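Uncharacterized protein, DUF633, LMOf2365_1472 (Listeria monocytogenes str. 4b F2365, PDB 3GNL) is of unknown function but is probably a tRNA (adenine(22)-N(1))-methyltransferase, transferring a methyl group from S-adenosylmethionine to an adenine of tRNA. Local coordinates at residues 22-27 against 44-49; 38-43 against 68-73; 100-105 against 126-131; 120-125 against 158-163. One frame throughout, in Å; residues are numbered along the deposited sequence.

Contact 1 (22-27 against 44-49)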
loop_
_atom_site.group_PDB
_atom_site.type_symbol
_atom_site.label_atom_id
_atom_site.label_comp_id
_atom_site.label_asym_id
_atom_site.label_seq_id
_atom_site.Cartn_x
_atom_site.Cartn_y
_atom_site.Cartn_z
ATOM N N ASN A 22 -11.693 -17.298 0.101
ATOM C CA ASN A 22 -12.406 -17.547 -1.168
ATOM C C ASN A 22 -13.259 -16.298 -1.544
ATOM O O ASN A 22 -14.456 -16.374 -1.797
ATOM C CB ASN A 22 -13.261 -18.831 -1.051
ATOM C CG ASN A 22 -13.788 -19.326 -2.399
ATOM O OD1 ASN A 22 -14.987 -19.571 -2.543
ATOM N ND2 ASN A 22 -12.894 -19.497 -3.383
ATOM N N GLU A 23 -12.585 -15.145 -1.592
ATOM C CA GLU A 23 -13.181 -13.803 -1.741
ATOM C C GLU A 23 -13.409 -13.354 -3.195
ATOM O O GLU A 23 -12.763 -13.869 -4.104
ATOM C CB GLU A 23 -12.218 -12.776 -1.042
ATOM C CG GLU A 23 -11.410 -13.474 0.113
ATOM C CD GLU A 23 -10.479 -12.553 0.885
ATOM O OE1 GLU A 23 -10.229 -11.434 0.407
ATOM O OE2 GLU A 23 -9.970 -13.002 1.941
ATOM N N ARG A 24 -14.321 -12.407 -3.398
ATOM C CA ARG A 24 -14.455 -11.691 -4.670
ATOM C C ARG A 24 -13.551 -10.450 -4.591
ATOM O O ARG A 24 -13.751 -9.557 -3.731
ATOM C CB ARG A 24 -15.910 -11.317 -4.998
ATOM C CG ARG A 24 -16.787 -12.565 -5.093
ATOM C CD ARG A 24 -18.257 -12.188 -5.265
ATOM N NE ARG A 24 -18.535 -11.492 -6.517
ATOM C CZ ARG A 24 -18.625 -12.061 -7.723
ATOM N NH1 ARG A 24 -18.438 -13.384 -7.884
ATOM N NH2 ARG A 24 -18.867 -11.287 -8.769
ATOM N N ILE A 25 -12.526 -10.440 -5.426
ATOM C CA ILE A 25 -11.492 -9.369 -5.308
ATOM C C ILE A 25 -11.456 -8.440 -6.507
ATOM O O ILE A 25 -11.869 -8.798 -7.612
ATOM C CB ILE A 25 -10.109 -9.948 -5.075
ATOM C CG1 ILE A 25 -9.546 -10.577 -6.372
ATOM C CG2 ILE A 25 -10.099 -10.973 -3.876
ATOM C CD1 ILE A 25 -8.097 -11.080 -6.260
ATOM N N ALA A 26 -10.957 -7.229 -6.305
ATOM C CA ALA A 26 -10.602 -6.350 -7.410
ATOM C C ALA A 26 -9.179 -5.852 -7.236
ATOM O O ALA A 26 -8.861 -5.258 -6.201
ATOM C CB ALA A 26 -11.568 -5.184 -7.557
ATOM N N ASP A 27 -8.345 -6.111 -8.243
ATOM C CA ASP A 27 -6.955 -5.709 -8.263
ATOM C C ASP A 27 -6.795 -4.509 -9.202
ATOM O O ASP A 27 -6.794 -4.663 -10.432
ATOM C CB ASP A 27 -6.083 -6.899 -8.724
ATOM C CG ASP A 27 -4.600 -6.633 -8.592
ATOM O OD1 ASP A 27 -4.249 -5.634 -7.931
ATOM O OD2 ASP A 27 -3.790 -7.415 -9.126
ATOM N N THR A 44 -8.002 -19.193 -3.124
ATOM C CA THR A 44 -8.178 -18.196 -2.117
ATOM C C THR A 44 -9.092 -17.083 -2.623
ATOM O O THR A 44 -9.649 -16.381 -1.824
ATOM C CB THR A 44 -6.838 -17.595 -1.598
ATOM O OG1 THR A 44 -6.151 -17.007 -2.707
ATOM C CG2 THR A 44 -5.924 -18.652 -0.923
ATOM N N ALA A 45 -9.252 -16.902 -3.951
ATOM C CA ALA A 45 -10.288 -15.997 -4.491
ATOM C C ALA A 45 -11.238 -16.755 -5.444
ATOM O O ALA A 45 -10.797 -17.632 -6.161
ATOM C CB ALA A 45 -9.657 -14.821 -5.265
ATOM N N SER A 46 -12.509 -16.386 -5.439
ATOM C CA SER A 46 -13.508 -17.063 -6.286
ATOM C C SER A 46 -13.798 -16.311 -7.574
ATOM O O SER A 46 -14.338 -16.891 -8.530
ATOM C CB SER A 46 -14.788 -17.308 -5.494
ATOM O OG SER A 46 -15.328 -16.085 -5.019
ATOM N N PHE A 47 -13.429 -15.024 -7.614
ATOM C CA PHE A 47 -13.703 -14.146 -8.727
ATOM C C PHE A 47 -12.733 -12.977 -8.567
ATOM O O PHE A 47 -12.442 -12.595 -7.426
ATOM C CB PHE A 47 -15.149 -13.661 -8.697
ATOM C CG PHE A 47 -15.431 -12.571 -9.675
ATOM C CD1 PHE A 47 -15.578 -12.849 -11.031
ATOM C CD2 PHE A 47 -15.531 -11.238 -9.250
ATOM C CE1 PHE A 47 -15.828 -11.800 -11.946
ATOM C CE2 PHE A 47 -15.775 -10.212 -10.150
ATOM C CZ PHE A 47 -15.935 -10.479 -11.500
ATOM N N ALA A 48 -12.229 -12.438 -9.680
ATOM C CA ALA A 48 -11.432 -11.211 -9.652
ATOM C C ALA A 48 -11.774 -10.280 -10.792
ATOM O O ALA A 48 -12.020 -10.729 -11.914
ATOM C CB ALA A 48 -9.971 -11.531 -9.713
ATOM N N ILE A 49 -11.734 -8.985 -10.519
ATOM C CA ILE A 49 -11.617 -7.934 -11.542
ATOM C C ILE A 49 -10.143 -7.532 -11.585
ATOM O O ILE A 49 -9.550 -7.260 -10.527
ATOM C CB ILE A 49 -12.445 -6.697 -11.165
ATOM C CG1 ILE A 49 -13.951 -7.061 -11.076
ATOM C CG2 ILE A 49 -12.194 -5.551 -12.137
ATOM C CD1 ILE A 49 -14.815 -5.973 -10.368
HETATM O O HOH W 1 -17.708 -15.681 -5.993
#
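The carbonyl oxygen Ile-49 O takes the N-H of Asp-27 at 2.8 Å from Asp-27 N, a bond nearly along the C=O axis, and also receives a CA-H...O contact from Ala-26. Further back, Ile-25 bonds both ways: Ile-25 N reaches Phe-47 O at 2.9 Å with an N-H...O angle of 174°, and Ile-25 O accepts from Ile-49 N. The two strands run parallel and are the pair joined by helix 34-41 in a beta-alpha-beta unit of the Rossmann-like methyltransferase fold. A beta bulge shifts the register by one residue between Glu-23, paired with Ala-45, and Arg-24, paired with Phe-47; Glu-23 O here accepts from Ser-46 N. A bend at chi3 (65°) sets Arg-24 NE, which bonds to Asp-89 O and helps fix the rotation of the guanidinium. That group lies flat on one face of the Phe-47 ring, the planes 2° apart. Their centres are 4.1 Å apart, with NH2 over the rim near CD2 and NH1 over CB. A water in the guanidinium plane joins NH1 to Ser-46 OG. On the face that carries Ile-25, Ala-45 and Ala-48, Ile-25 CG1 packs 3.5 Å from Ala-48 CB, and Ile-25 CG2 meets Ala-45 CB.

Contact 2 (38-43 against 68-73)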
loop_
_atom_site.group_PDB
_atom_site.type_symbol
_atom_site.label_atom_id
_atom_site.label_comp_id
_atom_site.label_asym_id
_atom_site.label_seq_id
_atom_site.Cartn_x
_atom_site.Cartn_y
_atom_site.Cartn_z
ATOM N N PHE A 38 -3.118 -16.069 -9.606
ATOM C CA PHE A 38 -2.562 -16.879 -8.501
ATOM C C PHE A 38 -3.655 -17.145 -7.454
ATOM O O PHE A 38 -3.769 -18.283 -6.974
ATOM C CB PHE A 38 -1.416 -16.120 -7.881
ATOM C CG PHE A 38 -0.903 -16.696 -6.586
ATOM C CD1 PHE A 38 0.082 -17.671 -6.613
ATOM C CD2 PHE A 38 -1.332 -16.189 -5.373
ATOM C CE1 PHE A 38 0.623 -18.192 -5.407
ATOM C CE2 PHE A 38 -0.786 -16.682 -4.167
ATOM C CZ PHE A 38 0.188 -17.679 -4.200
ATOM N N ALA A 39 -4.473 -16.146 -7.150
ATOM C CA ALA A 39 -5.438 -16.255 -6.076
ATOM C C ALA A 39 -6.651 -17.070 -6.511
ATOM O O ALA A 39 -7.261 -17.805 -5.704
ATOM C CB ALA A 39 -5.827 -14.929 -5.569
ATOM N N VAL A 40 -7.029 -16.966 -7.778
ATOM C CA VAL A 40 -8.143 -17.795 -8.261
ATOM C C VAL A 40 -7.683 -19.258 -8.324
ATOM O O VAL A 40 -8.404 -20.170 -7.874
ATOM C CB VAL A 40 -8.654 -17.276 -9.618
ATOM C CG1 VAL A 40 -9.598 -18.313 -10.311
ATOM C CG2 VAL A 40 -9.385 -15.970 -9.404
ATOM N N LYS A 41 -6.480 -19.478 -8.828
ATOM C CA LYS A 41 -5.953 -20.819 -9.056
ATOM C C LYS A 41 -5.835 -21.574 -7.753
ATOM O O LYS A 41 -6.211 -22.755 -7.663
ATOM C CB LYS A 41 -4.591 -20.759 -9.725
ATOM C CG LYS A 41 -4.662 -20.802 -11.232
ATOM C CD LYS A 41 -4.670 -22.240 -11.751
ATOM C CE LYS A 41 -3.727 -22.416 -12.959
ATOM N NZ LYS A 41 -3.984 -21.451 -14.087
ATOM N N ASN A 42 -5.329 -20.890 -6.746
ATOM C CA ASN A 42 -5.084 -21.570 -5.501
ATOM C C ASN A 42 -6.307 -21.567 -4.582
ATOM O O ASN A 42 -6.228 -22.097 -3.467
ATOM C CB ASN A 42 -3.787 -21.079 -4.845
ATOM C CG ASN A 42 -3.917 -19.700 -4.207
ATOM O OD1 ASN A 42 -5.010 -19.120 -4.057
ATOM N ND2 ASN A 42 -2.756 -19.176 -3.762
ATOM N N GLN A 43 -7.423 -21.029 -5.096
ATOM C CA GLN A 43 -8.763 -20.982 -4.509
ATOM C C GLN A 43 -9.006 -19.991 -3.405
ATOM O O GLN A 43 -10.092 -19.898 -2.846
ATOM C CB GLN A 43 -9.282 -22.364 -4.109
ATOM C CG GLN A 43 -9.265 -23.323 -5.255
ATOM C CD GLN A 43 -9.749 -24.667 -4.821
ATOM O OE1 GLN A 43 -10.948 -24.849 -4.559
ATOM N NE2 GLN A 43 -8.821 -25.613 -4.686
ATOM N N SER A 68 -3.984 -18.517 -18.674
ATOM C CA SER A 68 -4.209 -19.256 -17.434
ATOM C C SER A 68 -5.488 -20.073 -17.498
ATOM O O SER A 68 -5.761 -20.861 -16.594
ATOM C CB SER A 68 -4.262 -18.283 -16.248
ATOM O OG SER A 68 -2.963 -17.770 -16.024
ATOM N N GLY A 69 -6.295 -19.871 -18.536
ATOM C CA GLY A 69 -7.592 -20.533 -18.635
ATOM C C GLY A 69 -8.582 -20.039 -17.603
ATOM O O GLY A 69 -9.493 -20.763 -17.179
ATOM N N LEU A 70 -8.425 -18.772 -17.213
ATOM C CA LEU A 70 -9.235 -18.206 -16.158
ATOM C C LEU A 70 -10.231 -17.152 -16.613
ATOM O O LEU A 70 -10.761 -16.385 -15.796
ATOM C CB LEU A 70 -8.311 -17.668 -15.052
ATOM C CG LEU A 70 -7.543 -18.780 -14.322
ATOM C CD1 LEU A 70 -6.570 -18.220 -13.287
ATOM C CD2 LEU A 70 -8.556 -19.800 -13.735
ATOM N N THR A 71 -10.531 -17.114 -17.912
ATOM C CA THR A 71 -11.464 -16.099 -18.384
ATOM C C THR A 71 -12.853 -16.158 -17.734
ATOM O O THR A 71 -13.532 -15.122 -17.679
ATOM C CB THR A 71 -11.605 -16.114 -19.915
ATOM O OG1 THR A 71 -12.150 -17.383 -20.304
ATOM C CG2 THR A 71 -10.248 -15.894 -20.586
ATOM N N GLU A 72 -13.279 -17.334 -17.238
ATOM C CA GLU A 72 -14.594 -17.461 -16.596
ATOM C C GLU A 72 -14.623 -16.903 -15.171
ATOM O O GLU A 72 -15.694 -16.567 -14.657
ATOM C CB GLU A 72 -15.114 -18.913 -16.629
ATOM C CG GLU A 72 -15.613 -19.369 -18.016
ATOM C CD GLU A 72 -16.319 -20.721 -17.985
ATOM O OE1 GLU A 72 -15.823 -21.674 -18.617
ATOM O OE2 GLU A 72 -17.370 -20.836 -17.322
ATOM N N GLN A 73 -13.444 -16.786 -14.547
ATOM C CA GLN A 73 -13.368 -16.307 -13.150
ATOM C C GLN A 73 -12.774 -14.908 -12.975
ATOM O O GLN A 73 -12.853 -14.354 -11.881
ATOM C CB GLN A 73 -12.608 -17.315 -12.283
ATOM C CG GLN A 73 -13.504 -18.515 -11.861
ATOM C CD GLN A 73 -12.781 -19.514 -10.977
ATOM O OE1 GLN A 73 -11.972 -20.306 -11.465
ATOM N NE2 GLN A 73 -13.094 -19.508 -9.664
HETATM O O HOH W 2 -11.109 -20.104 -7.284
#
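With CG1 anti to the backbone N (chi1 167°), Val-40 presents that methyl to Leu-70 and Gln-73, while bends at chi2, chi3 and chi4 carry the Lys-41 ammonium to the carbonyl of Ser-68. Val-40 CG1 lies 3.9 Å from Leu-70 CD2. The same methyl meets the carboxamide of Gln-73, 3.3 Å from OE1 and 3.5 Å from CD, and the Gln-73 CB as well. The stem of Lys-41 crosses Leu-70 obliquely, its CG 3.8 Å from Leu-70 CD1. Lys-41 NZ then makes a weak hydrogen bond of 3.1 Å to Ser-68 O; Glu-5 adds a long, weak ion pair at the same nitrogen. A water donates to Val-40 O at 2.8 Å and accepts from Gln-73 NE2, and that amide nitrogen also bonds Ser-46 O, which ties the Gln-73 side chain to the neighbouring strand. Gly-69, with positive phi, closes helix 55-67 in a Schellman motif, and the loop that follows packs against the C-terminal turn of helix 34-41. The contact thus packs that helix end against the loop leading from helix 55-67 into strand 74-78, an outermost strand of the sheet.

Contact 3 (100-105 against 126-131)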
loop_
_atom_site.group_PDB
_atom_site.type_symbol
_atom_site.label_atom_id
_atom_site.label_comp_id
_atom_site.label_asym_id
_atom_site.label_seq_id
_atom_site.Cartn_x
_atom_site.Cartn_y
_atom_site.Cartn_z
ATOM N N GLY A 100 2.179 5.084 -5.960
ATOM C CA GLY A 100 2.459 5.953 -4.823
ATOM C C GLY A 100 1.268 6.099 -3.894
ATOM O O GLY A 100 0.110 6.052 -4.350
ATOM N N GLY A 101 1.567 6.328 -2.622
ATOM C CA GLY A 101 0.535 6.533 -1.576
ATOM C C GLY A 101 -0.463 7.613 -1.891
ATOM O O GLY A 101 -1.630 7.442 -1.570
ATOM N N THR A 102 -0.022 8.748 -2.459
ATOM C CA THR A 102 -0.926 9.845 -2.801
ATOM C C THR A 102 -1.925 9.393 -3.882
ATOM O O THR A 102 -3.119 9.669 -3.771
ATOM C CB THR A 102 -0.148 11.120 -3.229
ATOM O OG1 THR A 102 0.820 11.411 -2.220
ATOM C CG2 THR A 102 -1.066 12.302 -3.343
ATOM N N LEU A 103 -1.425 8.675 -4.892
ATOM C CA LEU A 103 -2.252 8.182 -6.009
ATOM C C LEU A 103 -3.294 7.197 -5.493
ATOM O O LEU A 103 -4.456 7.247 -5.913
ATOM C CB LEU A 103 -1.432 7.493 -7.109
ATOM C CG LEU A 103 -2.244 6.980 -8.331
ATOM C CD1 LEU A 103 -3.315 7.991 -8.884
ATOM C CD2 LEU A 103 -1.336 6.519 -9.460
ATOM N N ILE A 104 -2.855 6.296 -4.615
ATOM C CA ILE A 104 -3.761 5.329 -3.999
ATOM C C ILE A 104 -4.819 6.026 -3.181
ATOM O O ILE A 104 -5.992 5.680 -3.254
ATOM C CB ILE A 104 -3.024 4.259 -3.107
ATOM C CG1 ILE A 104 -2.086 3.400 -3.960
ATOM C CG2 ILE A 104 -4.052 3.359 -2.393
ATOM C CD1 ILE A 104 -1.260 2.356 -3.208
ATOM N N ARG A 105 -4.406 7.027 -2.412
ATOM C CA ARG A 105 -5.339 7.786 -1.606
ATOM C C ARG A 105 -6.388 8.411 -2.525
ATOM O O ARG A 105 -7.595 8.345 -2.217
ATOM C CB ARG A 105 -4.619 8.887 -0.794
ATOM C CG ARG A 105 -5.591 9.568 0.204
ATOM C CD ARG A 105 -4.827 10.421 1.231
ATOM N NE ARG A 105 -5.749 10.979 2.214
ATOM C CZ ARG A 105 -5.391 11.605 3.341
ATOM N NH1 ARG A 105 -4.107 11.811 3.638
ATOM N NH2 ARG A 105 -6.338 12.050 4.168
ATOM N N ASN A 126 4.252 2.556 -2.822
ATOM C CA ASN A 126 5.687 2.606 -3.132
ATOM C C ASN A 126 6.350 3.845 -2.518
ATOM O O ASN A 126 7.563 3.961 -2.554
ATOM C CB ASN A 126 5.888 2.630 -4.637
ATOM C CG ASN A 126 5.672 1.267 -5.279
ATOM O OD1 ASN A 126 5.589 0.235 -4.602
ATOM N ND2 ASN A 126 5.575 1.263 -6.573
ATOM N N ILE A 127 5.544 4.781 -2.024
ATOM C CA ILE A 127 6.024 6.050 -1.425
ATOM C C ILE A 127 4.900 6.556 -0.555
ATOM O O ILE A 127 3.718 6.244 -0.819
ATOM C CB ILE A 127 6.413 7.116 -2.555
ATOM C CG1 ILE A 127 7.095 8.385 -1.998
ATOM C CG2 ILE A 127 5.237 7.514 -3.411
ATOM C CD1 ILE A 127 7.601 9.360 -3.160
ATOM N N ALA A 128 5.241 7.348 0.456
ATOM C CA ALA A 128 4.241 8.054 1.265
ATOM C C ALA A 128 3.113 7.130 1.816
ATOM O O ALA A 128 1.912 7.476 1.698
ATOM C CB ALA A 128 3.661 9.213 0.464
ATOM N N ALA A 129 3.533 6.024 2.406
ATOM C CA ALA A 129 2.595 5.093 3.053
ATOM C C ALA A 129 1.758 5.855 4.097
ATOM O O ALA A 129 0.559 5.592 4.267
ATOM C CB ALA A 129 3.347 3.940 3.709
ATOM N N TRP A 130 2.367 6.807 4.802
ATOM C CA TRP A 130 1.666 7.552 5.830
ATOM C C TRP A 130 0.372 8.190 5.308
ATOM O O TRP A 130 -0.576 8.365 6.096
ATOM C CB TRP A 130 2.591 8.634 6.456
ATOM C CG TRP A 130 2.922 9.762 5.499
ATOM C CD1 TRP A 130 4.014 9.834 4.679
ATOM C CD2 TRP A 130 2.162 10.962 5.258
ATOM N NE1 TRP A 130 3.998 11.000 3.954
ATOM C CE2 TRP A 130 2.872 11.713 4.279
ATOM C CE3 TRP A 130 0.962 11.481 5.783
ATOM C CZ2 TRP A 130 2.424 12.959 3.815
ATOM C CZ3 TRP A 130 0.514 12.705 5.319
ATOM C CH2 TRP A 130 1.252 13.433 4.342
ATOM N N GLN A 131 0.301 8.539 4.025
ATOM C CA GLN A 131 -0.888 9.154 3.430
ATOM C C GLN A 131 -2.077 8.208 3.574
ATOM O O GLN A 131 -3.202 8.650 3.807
ATOM C CB GLN A 131 -0.707 9.424 1.951
ATOM C CG GLN A 131 0.247 10.536 1.606
ATOM C CD GLN A 131 -0.474 11.842 1.497
ATOM O OE1 GLN A 131 -1.650 11.944 1.861
ATOM N NE2 GLN A 131 0.227 12.869 1.009
#
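Gly-101 N, in the first turn of helix 101-110, donates to Ile-127 O at 2.8 Å, with an N-H...O angle of 143° and the donor tilted from the carbonyl plane. A second hydrogen bond, between side chains, runs from Arg-105 NH1 to Gln-131 OE1 at 3.0 Å. The arginine chain is extended from CG to NE, whereas the glutamine bends at chi2 (-91°). The two side chains cross at about a right angle, and the guanidinium and amide planes stand 76° apart. The oxygen comes in at the guanidinium edge, slightly tilted from its plane. Thr-102 OG1 approaches Gln-131 NE2 to 3.6 Å.

Nonbonded contacts join the backbones. Gly-100, at the N-cap position, sets its CA 3.5 Å from Ile-127 CG2. The absence of a side chain at Gly-101 lets its backbone come close to the carbonyls of Ile-127 and Ala-128, with Gly-101 CA 3.7 Å from Ala-128 O. The segments follow strands 93-99 and 120-125, so the contact joins the N-terminal ends of two helices just beyond neighbouring parallel strands of the Rossmann-like sheet, at the C-terminal strand edge where methyltransferases of this fold generally bind cofactor.

Charge extends the polar group beyond the pair. Arg-105 forms salt bridges through NE with Glu-109 and through NH1 with Glu-134, on the two helices that begin here. The two carboxylates probably balance its positive charge and fix its orientation, and NH1 divides its hydrogen bonding between a neutral amide oxygen and an acid; the chemistry implies an electrostatic tie between helices 101-110 and 129-139, beside a close glycine-mediated backbone contact.

Contact 4 (120-125 against 158-163)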
loop_
_atom_site.group_PDB
_atom_site.type_symbol
_atom_site.label_atom_id
_atom_site.label_comp_id
_atom_site.label_asym_id
_atom_site.label_seq_id
_atom_site.Cartn_x
_atom_site.Cartn_y
_atom_site.Cartn_z
ATOM N N LYS A 120 -12.385 -5.480 2.999
ATOM C CA LYS A 120 -10.936 -5.607 3.149
ATOM C C LYS A 120 -10.248 -4.812 2.066
ATOM O O LYS A 120 -10.633 -4.874 0.891
ATOM C CB LYS A 120 -10.502 -7.064 3.149
ATOM C CG LYS A 120 -8.985 -7.312 3.371
ATOM C CD LYS A 120 -8.609 -8.710 3.870
ATOM C CE LYS A 120 -9.149 -9.803 2.942
ATOM N NZ LYS A 120 -8.736 -11.066 3.562
ATOM N N LEU A 121 -9.241 -4.013 2.451
ATOM C CA LEU A 121 -8.353 -3.367 1.468
ATOM C C LEU A 121 -6.969 -3.893 1.760
ATOM O O LEU A 121 -6.551 -3.993 2.917
ATOM C CB LEU A 121 -8.316 -1.825 1.589
ATOM C CG LEU A 121 -9.628 -1.061 1.527
ATOM C CD1 LEU A 121 -9.479 0.445 1.899
ATOM C CD2 LEU A 121 -10.213 -1.209 0.131
ATOM N N ILE A 122 -6.251 -4.235 0.694
ATOM C CA ILE A 122 -4.839 -4.618 0.820
ATOM C C ILE A 122 -4.037 -3.627 -0.037
ATOM O O ILE A 122 -4.189 -3.582 -1.297
ATOM C CB ILE A 122 -4.572 -6.021 0.305
ATOM C CG1 ILE A 122 -5.427 -7.039 1.084
ATOM C CG2 ILE A 122 -3.097 -6.338 0.484
ATOM C CD1 ILE A 122 -5.579 -8.409 0.355
ATOM N N LEU A 123 -3.267 -2.750 0.625
ATOM C CA LEU A 123 -2.665 -1.624 -0.127
ATOM C C LEU A 123 -1.152 -1.745 -0.006
ATOM O O LEU A 123 -0.618 -2.081 1.062
ATOM C CB LEU A 123 -3.127 -0.280 0.469
ATOM C CG LEU A 123 -4.620 -0.121 0.638
ATOM C CD1 LEU A 123 -4.860 1.282 1.244
ATOM C CD2 LEU A 123 -5.356 -0.321 -0.700
ATOM N N GLN A 124 -0.461 -1.486 -1.121
ATOM C CA GLN A 124 0.992 -1.578 -1.109
ATOM C C GLN A 124 1.516 -0.321 -1.796
ATOM O O GLN A 124 1.723 -0.323 -2.989
ATOM C CB GLN A 124 1.459 -2.871 -1.766
ATOM C CG GLN A 124 2.999 -3.081 -1.672
ATOM C CD GLN A 124 3.716 -2.407 -2.815
ATOM O OE1 GLN A 124 3.431 -2.702 -3.960
ATOM N NE2 GLN A 124 4.618 -1.462 -2.502
ATOM N N PRO A 125 1.739 0.744 -1.014
ATOM C CA PRO A 125 2.251 2.002 -1.597
ATOM C C PRO A 125 3.776 1.999 -1.724
ATOM O O PRO A 125 4.473 1.490 -0.845
ATOM C CB PRO A 125 1.836 3.050 -0.584
ATOM C CG PRO A 125 1.909 2.306 0.767
ATOM C CD PRO A 125 1.436 0.880 0.412
ATOM N N ILE A 158 3.239 -3.058 3.227
ATOM C CA ILE A 158 1.876 -3.544 2.854
ATOM C C ILE A 158 0.995 -3.298 4.070
ATOM O O ILE A 158 1.432 -3.447 5.213
ATOM C CB ILE A 158 1.906 -5.050 2.520
ATOM C CG1 ILE A 158 2.828 -5.257 1.297
ATOM C CG2 ILE A 158 0.463 -5.595 2.245
ATOM C CD1 ILE A 158 3.231 -6.667 1.114
HETATM N N MSE A 159 -0.230 -2.859 3.836
HETATM C CA MSE A 159 -1.159 -2.677 4.950
HETATM C C MSE A 159 -2.507 -3.285 4.570
HETATM O O MSE A 159 -2.937 -3.211 3.421
HETATM C CB MSE A 159 -1.321 -1.196 5.313
HETATM C CG MSE A 159 -1.991 -0.327 4.309
HETATM SE SE MSE A 159 -2.069 1.531 5.038
HETATM C CE MSE A 159 -0.216 1.981 4.659
ATOM N N VAL A 160 -3.176 -3.852 5.566
ATOM C CA VAL A 160 -4.484 -4.463 5.320
ATOM C C VAL A 160 -5.457 -3.750 6.203
ATOM O O VAL A 160 -5.143 -3.523 7.387
ATOM C CB VAL A 160 -4.443 -5.934 5.666
ATOM C CG1 VAL A 160 -5.831 -6.575 5.379
ATOM C CG2 VAL A 160 -3.304 -6.643 4.889
ATOM N N LEU A 161 -6.581 -3.330 5.635
ATOM C CA LEU A 161 -7.555 -2.521 6.381
ATOM C C LEU A 161 -8.925 -3.147 6.359
ATOM O O LEU A 161 -9.253 -3.890 5.433
ATOM C CB LEU A 161 -7.666 -1.126 5.780
ATOM C CG LEU A 161 -6.337 -0.340 5.821
ATOM C CD1 LEU A 161 -5.645 -0.585 4.525
ATOM C CD2 LEU A 161 -6.522 1.120 6.002
ATOM N N ALA A 162 -9.780 -2.742 7.295
ATOM C CA ALA A 162 -11.183 -3.201 7.318
ATOM C C ALA A 162 -12.028 -2.028 7.832
ATOM O O ALA A 162 -11.532 -1.225 8.637
ATOM C CB ALA A 162 -11.320 -4.398 8.216
ATOM N N PRO A 163 -13.312 -1.923 7.423
ATOM C CA PRO A 163 -14.159 -0.861 7.971
ATOM C C PRO A 163 -14.337 -0.994 9.483
ATOM O O PRO A 163 -14.358 -2.099 10.032
ATOM C CB PRO A 163 -15.517 -1.072 7.273
ATOM C CG PRO A 163 -15.272 -1.994 6.206
ATOM C CD PRO A 163 -14.096 -2.850 6.573
#
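Leu-121 and Leu-161 exchange two backbone hydrogen bonds, Leu-121 N to Leu-161 O at 3.0 Å and Leu-161 N to Leu-121 O at 2.8 Å. Leu-123 and Met-159, a selenomethionine here, form the next hydrogen-bonded pair, Leu-123 N to Met-159 O and Met-159 N to Leu-123 O, each 2.9 Å; Ile-122 and Val-160 lie between them as a non-hydrogen-bonded pair. CA-H...O contacts supplement the bonds, among them Val-160 CA to Leu-121 O.

The side chains divide between the two faces. On one, Leu-123 CD1 meets Leu-161 CD1 at 3.9 Å, the two chains crossing at about a right angle. With CG between the backbone N and the carbonyl carbon (chi1 67°), Met-159 sets CG 4.0 Å from Leu-123 CB. On the other face, Ile-122 and Ile-158 lie side by side, pointing the same way, with their CG2 methyls 4.0 Å apart, and Val-160 CG1 rests 3.8 Å from the aliphatic stem of Lys-120 at CG.

Farther out, Lys-120 NZ is held by Tyr-18 O and has an acidic partner on strand 23-28, and Gln-124 OE1 accepts from Arg-11. Helix 10-16 covers Ile-122 and Ile-158 through Val-15. Strand 93-99 flanks 120-125 in parallel, and strand 141-151 lies on the other side of 154-163, at the edge of the sheet. Strand 154-163 runs antiparallel to both its neighbours, and with the order 3-2-1-4-5-7-6 this is the hallmark of the class I, Rossmann-like methyltransferase fold.

Overall arrangement
All four contacts belong to one Rossmann-like domain. Contacts 1 and 2 lie toward one side, their centres about 9 Å apart, and touch where Ala-45 N probably bonds Ala-39 O and Asn-22 ND2 probably bonds Gln-43 O. Contacts 3 and 4 lie near the centre of the chain, their centres about 12 Å apart; Gly-101 and Ile-104 pack on Pro-125, and the Met-159 methyl reaches Ala-129 O. The sheet joins the two groups: contacts 1 and 4, with centres about 15 Å apart, meet through the salt bridge of Glu-23 OE2 with Lys-120 NZ at 2.8 Å. Contacts 2 and 3 are the farthest apart, about 29 Å between centres.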